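PDB 6WH7: penaeus monodon metallodensovirus major capsid protein from Penaeus monodon metallodensovirus, which forms the icosahedral capsid of this shrimp densovirus, sixty copies assembling into the protein shell that would enclose the viral genome. Local coordinates for residues I161-K169 and I344-R352. Sequence-based numbering, arbitrary orientation.
Sequences IDDQQCLSK and IQFGPTCPR
Lys169 and Gln345 form an antiparallel non-hydrogen-bonded pair in the small sheet of strands 169-179, 340-345 and 335-337. This sheet lies beside the jelly-roll beta-barrel expected of a parvovirus capsid protein. The loop between strand 157-162 of one sheet and strand 169-179 of another lies within 161-169. Segment 344-352 leaves strand 340-345 as an extended, proline-containing coil and runs past that loop.

The Lys169 and Gln345 side chains lie alongside each other, pointing the same way, with Lys169 CE 3.3 Å from Gln345 NE2. Next to them, Phe346 N donates to Ser168 O at 3.3 Å, nearly straight at 161°. A CA-H...O contact joins Lys169 CA to Ile344 O.

Within the loop, the Asp162 carboxylate holds the turn. Its OD1 accepts Cys166 N through the syn lone pair, and OD2 accepts Leu167 N at 2.9 Å.

The two proline rings pack on oxygens of the loop, and Pro348 CD also on Gln165 CB. Pro348 CG is 3.3 Å from Asp163 O. Gln165 CG turns anti to the backbone N, and the extended chain crosses the Pro348 ring, its OE1 3.2 Å from Pro348 CD. Gln165 NE2 hydrogen-bonds to Asp244 OD2. Farther along, Pro351 CG meets Gln164 OE1.

Polar side chains close the far end, beside a second subunit. Arg352 makes a salt bridge with Glu305 of that subunit, and Gln164 NE2 bonds weakly to its Ser56. The Gln164 chain bends at chi2 (-69°), bringing its amide over the Arg352 guanidinium. The two planes are 41° apart, and Gln164 NE2 sits over the centre of one face, 3.6 Å from Arg352 CZ.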
ATOM      1  N   ILE A 161     -20.558 -20.375  88.024  1.00 14.04           N
ATOM      2  CA  ILE A 161     -21.770 -20.802  87.346  1.00 14.04           C
ATOM      3  C   ILE A 161     -21.790 -22.318  87.382  1.00 14.04           C
ATOM      4  O   ILE A 161     -20.829 -22.961  86.952  1.00 14.04           O
ATOM      5  CB  ILE A 161     -21.824 -20.297  85.899  1.00 12.80           C
ATOM      6  CG1 ILE A 161     -21.858 -18.777  85.860  1.00 12.80           C
ATOM      7  CG2 ILE A 161     -23.031 -20.848  85.208  1.00 12.80           C
ATOM      8  CD1 ILE A 161     -21.732 -18.231  84.486  1.00 12.80           C
ATOM      9  N   ASP A 162     -22.872 -22.894  87.878  1.00 14.85           N
ATOM     10  CA  ASP A 162     -22.938 -24.338  88.012  1.00 14.85           C
ATOM     11  C   ASP A 162     -23.745 -24.854  86.831  1.00 14.85           C
ATOM     12  O   ASP A 162     -24.971 -24.934  86.885  1.00 14.85           O
ATOM     13  CB  ASP A 162     -23.581 -24.700  89.342  1.00 16.31           C
ATOM     14  CG  ASP A 162     -23.480 -26.156  89.656  1.00 16.31           C
ATOM     15  OD1 ASP A 162     -22.802 -26.880  88.905  1.00 16.31           O
ATOM     16  OD2 ASP A 162     -24.081 -26.579  90.659  1.00 16.31           O
ATOM     17  N   ASP A 163     -23.034 -25.276  85.791  1.00 16.62           N
ATOM     18  CA  ASP A 163     -23.611 -25.777  84.554  1.00 16.62           C
ATOM     19  C   ASP A 163     -23.936 -27.253  84.634  1.00 16.62           C
ATOM     20  O   ASP A 163     -24.979 -27.692  84.143  1.00 16.62           O
ATOM     21  CB  ASP A 163     -22.650 -25.516  83.402  1.00 18.02           C
ATOM     22  CG  ASP A 163     -22.575 -24.058  83.038  1.00 18.02           C
ATOM     23  OD1 ASP A 163     -23.528 -23.327  83.361  1.00 18.02           O
ATOM     24  OD2 ASP A 163     -21.558 -23.636  82.451  1.00 18.02           O
ATOM     25  N   GLN A 164     -23.037 -28.030  85.228  1.00 17.33           N
ATOM     26  CA  GLN A 164     -23.262 -29.448  85.430  1.00 17.33           C
ATOM     27  C   GLN A 164     -24.240 -29.722  86.556  1.00 17.33           C
ATOM     28  O   GLN A 164     -24.608 -30.881  86.759  1.00 17.33           O
ATOM     29  CB  GLN A 164     -21.933 -30.134  85.699  1.00 18.03           C
ATOM     30  CG  GLN A 164     -20.980 -30.070  84.526  1.00 18.03           C
ATOM     31  CD  GLN A 164     -21.441 -30.910  83.360  1.00 18.03           C
ATOM     32  OE1 GLN A 164     -22.061 -30.413  82.428  1.00 18.03           O
ATOM     33  NE2 GLN A 164     -21.118 -32.191  83.398  1.00 18.03           N
ATOM     34  N   GLN A 165     -24.670 -28.690  87.274  1.00 16.95           N
ATOM     35  CA  GLN A 165     -25.613 -28.812  88.379  1.00 16.95           C
ATOM     36  C   GLN A 165     -25.079 -29.757  89.454  1.00 16.95           C
ATOM     37  O   GLN A 165     -25.686 -30.770  89.800  1.00 16.95           O
ATOM     38  CB  GLN A 165     -26.993 -29.247  87.884  1.00 16.96           C
ATOM     39  CG  GLN A 165     -28.066 -29.220  88.949  1.00 16.96           C
ATOM     40  CD  GLN A 165     -29.421 -29.511  88.393  1.00 16.96           C
ATOM     41  OE1 GLN A 165     -29.589 -29.597  87.190  1.00 16.96           O
ATOM     42  NE2 GLN A 165     -30.399 -29.677  89.260  1.00 16.96           N
ATOM     43  N   CYS A 166     -23.892 -29.424  89.956  1.00 17.71           N
ATOM     44  CA  CYS A 166     -23.416 -30.060  91.175  1.00 17.71           C
ATOM     45  C   CYS A 166     -24.431 -29.891  92.293  1.00 17.71           C
ATOM     46  O   CYS A 166     -24.696 -30.825  93.055  1.00 17.71           O
ATOM     47  CB  CYS A 166     -22.072 -29.467  91.587  1.00 18.13           C
ATOM     48  SG  CYS A 166     -20.756 -29.689  90.397  1.00 18.13           S
ATOM     49  N   LEU A 167     -25.016 -28.705  92.395  1.00 17.28           N
ATOM     50  CA  LEU A 167     -26.009 -28.380  93.408  1.00 17.28           C
ATOM     51  C   LEU A 167     -27.354 -28.240  92.718  1.00 17.28           C
ATOM     52  O   LEU A 167     -27.575 -27.292  91.961  1.00 17.28           O
ATOM     53  CB  LEU A 167     -25.631 -27.098  94.142  1.00 17.22           C
ATOM     54  CG  LEU A 167     -24.678 -27.204  95.327  1.00 17.22           C
ATOM     55  CD1 LEU A 167     -23.344 -27.752  94.910  1.00 17.22           C
ATOM     56  CD2 LEU A 167     -24.499 -25.833  95.935  1.00 17.22           C
ATOM     57  N   SER A 168     -28.243 -29.193  92.965  1.00 17.31           N
ATOM     58  CA  SER A 168     -29.584 -29.125  92.404  1.00 17.31           C
ATOM     59  C   SER A 168     -30.450 -28.150  93.181  1.00 17.31           C
ATOM     60  O   SER A 168     -31.140 -27.310  92.599  1.00 17.31           O
ATOM     61  CB  SER A 168     -30.212 -30.513  92.412  1.00 18.28           C
ATOM     62  OG  SER A 168     -31.547 -30.466  91.959  1.00 18.28           O
ATOM     63  N   LYS A 169     -30.424 -28.261  94.497  1.00 17.14           N
ATOM     64  CA  LYS A 169     -31.216 -27.449  95.395  1.00 17.14           C
ATOM     65  C   LYS A 169     -30.296 -26.961  96.494  1.00 17.14           C
ATOM     66  O   LYS A 169     -29.419 -27.698  96.950  1.00 17.14           O
ATOM     67  CB  LYS A 169     -32.374 -28.248  95.971  1.00 17.81           C
ATOM     68  CG  LYS A 169     -33.287 -27.464  96.850  1.00 17.81           C
ATOM     69  CD  LYS A 169     -34.317 -28.363  97.469  1.00 17.81           C
ATOM     70  CE  LYS A 169     -35.303 -28.864  96.450  1.00 17.81           C
ATOM     71  NZ  LYS A 169     -36.328 -29.722  97.092  1.00 17.81           N
ATOM     72  N   ILE A 344     -33.349 -22.737  97.261  1.00 16.19           N
ATOM     73  CA  ILE A 344     -33.337 -22.243  95.895  1.00 16.19           C
ATOM     74  C   ILE A 344     -32.947 -23.393  94.986  1.00 16.19           C
ATOM     75  O   ILE A 344     -31.898 -24.017  95.174  1.00 16.19           O
ATOM     76  CB  ILE A 344     -32.393 -21.046  95.716  1.00 15.66           C
ATOM     77  CG1 ILE A 344     -32.928 -19.837  96.475  1.00 15.66           C
ATOM     78  CG2 ILE A 344     -32.262 -20.698  94.262  1.00 15.66           C
ATOM     79  CD1 ILE A 344     -31.978 -18.678  96.513  1.00 15.66           C
ATOM     80  N   GLN A 345     -33.802 -23.680  94.020  1.00 15.20           N
ATOM     81  CA  GLN A 345     -33.567 -24.662  92.979  1.00 15.20           C
ATOM     82  C   GLN A 345     -33.001 -23.954  91.762  1.00 15.20           C
ATOM     83  O   GLN A 345     -33.356 -22.810  91.482  1.00 15.20           O
ATOM     84  CB  GLN A 345     -34.873 -25.352  92.618  1.00 16.63           C
ATOM     85  CG  GLN A 345     -35.481 -26.109  93.753  1.00 16.63           C
ATOM     86  CD  GLN A 345     -36.885 -26.543  93.449  1.00 16.63           C
ATOM     87  OE1 GLN A 345     -37.573 -25.920  92.646  1.00 16.63           O
ATOM     88  NE2 GLN A 345     -37.323 -27.616  94.088  1.00 16.63           N
ATOM     89  N   PHE A 346     -32.104 -24.621  91.040  1.00 15.23           N
ATOM     90  CA  PHE A 346     -31.528 -24.000  89.852  1.00 15.23           C
ATOM     91  C   PHE A 346     -31.869 -24.745  88.569  1.00 15.23           C
ATOM     92  O   PHE A 346     -32.641 -24.217  87.767  1.00 15.23           O
ATOM     93  CB  PHE A 346     -30.029 -23.791  90.026  1.00 13.93           C
ATOM     94  CG  PHE A 346     -29.712 -22.685  90.971  1.00 13.93           C
ATOM     95  CD1 PHE A 346     -29.902 -21.374  90.585  1.00 13.93           C
ATOM     96  CD2 PHE A 346     -29.232 -22.939  92.231  1.00 13.93           C
ATOM     97  CE1 PHE A 346     -29.623 -20.349  91.435  1.00 13.93           C
ATOM     98  CE2 PHE A 346     -28.948 -21.909  93.083  1.00 13.93           C
ATOM     99  CZ  PHE A 346     -29.143 -20.615  92.681  1.00 13.93           C
ATOM    100  N   GLY A 347     -31.333 -25.928  88.326  1.00 14.23           N
ATOM    101  CA  GLY A 347     -31.743 -26.623  87.134  1.00 14.23           C
ATOM    102  C   GLY A 347     -31.312 -25.938  85.853  1.00 14.23           C
ATOM    103  O   GLY A 347     -32.137 -25.398  85.118  1.00 14.23           O
ATOM    104  N   PRO A 348     -30.012 -25.873  85.597  1.00 13.80           N
ATOM    105  CA  PRO A 348     -29.535 -25.261  84.356  1.00 13.80           C
ATOM    106  C   PRO A 348     -30.100 -25.951  83.129  1.00 13.80           C
ATOM    107  O   PRO A 348     -30.666 -27.042  83.187  1.00 13.80           O
ATOM    108  CB  PRO A 348     -28.021 -25.459  84.432  1.00 14.28           C
ATOM    109  CG  PRO A 348     -27.860 -26.641  85.271  1.00 14.28           C
ATOM    110  CD  PRO A 348     -28.918 -26.541  86.313  1.00 14.28           C
ATOM    111  N   THR A 349     -29.964 -25.280  81.995  1.00 13.81           N
ATOM    112  CA  THR A 349     -30.151 -25.969  80.731  1.00 13.81           C
ATOM    113  C   THR A 349     -29.007 -26.960  80.584  1.00 13.81           C
ATOM    114  O   THR A 349     -27.840 -26.565  80.529  1.00 13.81           O
ATOM    115  CB  THR A 349     -30.165 -24.970  79.580  1.00 13.49           C
ATOM    116  OG1 THR A 349     -31.258 -24.064  79.742  1.00 13.49           O
ATOM    117  CG2 THR A 349     -30.317 -25.665  78.280  1.00 13.49           C
ATOM    118  N   CYS A 350     -29.334 -28.228  80.503  1.00 14.10           N
ATOM    119  CA  CYS A 350     -28.307 -29.240  80.679  1.00 14.10           C
ATOM    120  C   CYS A 350     -27.519 -29.406  79.390  1.00 14.10           C
ATOM    121  O   CYS A 350     -28.111 -29.651  78.337  1.00 14.10           O
ATOM    122  CB  CYS A 350     -28.923 -30.563  81.093  1.00 15.18           C
ATOM    123  SG  CYS A 350     -27.738 -31.874  81.386  1.00 15.18           S
ATOM    124  N   PRO A 351     -26.193 -29.271  79.429  1.00 14.50           N
ATOM    125  CA  PRO A 351     -25.413 -29.460  78.206  1.00 14.50           C
ATOM    126  C   PRO A 351     -25.442 -30.878  77.686  1.00 14.50           C
ATOM    127  O   PRO A 351     -25.240 -31.076  76.486  1.00 14.50           O
ATOM    128  CB  PRO A 351     -24.003 -29.040  78.627  1.00 14.71           C
ATOM    129  CG  PRO A 351     -23.978 -29.256  80.080  1.00 14.71           C
ATOM    130  CD  PRO A 351     -25.338 -28.921  80.572  1.00 14.71           C
ATOM    131  N   ARG A 352     -25.704 -31.865  78.532  1.00 14.10           N
ATOM    132  CA  ARG A 352     -25.764 -33.250  78.096  1.00 14.10           C
ATOM    133  C   ARG A 352     -27.155 -33.684  77.670  1.00 14.10           C
ATOM    134  O   ARG A 352     -27.315 -34.806  77.189  1.00 14.10           O
ATOM    135  CB  ARG A 352     -25.234 -34.169  79.192  1.00 14.92           C
ATOM    136  CG  ARG A 352     -23.739 -34.081  79.330  1.00 14.92           C
ATOM    137  CD  ARG A 352     -23.217 -34.909  80.462  1.00 14.92           C
ATOM    138  NE  ARG A 352     -23.691 -34.431  81.748  1.00 14.92           N
ATOM    139  CZ  ARG A 352     -23.322 -34.952  82.907  1.00 14.92           C
ATOM    140  NH1 ARG A 352     -22.465 -35.955  82.933  1.00 14.92           N
ATOM    141  NH2 ARG A 352     -23.799 -34.462  84.035  1.00 14.92           N
TER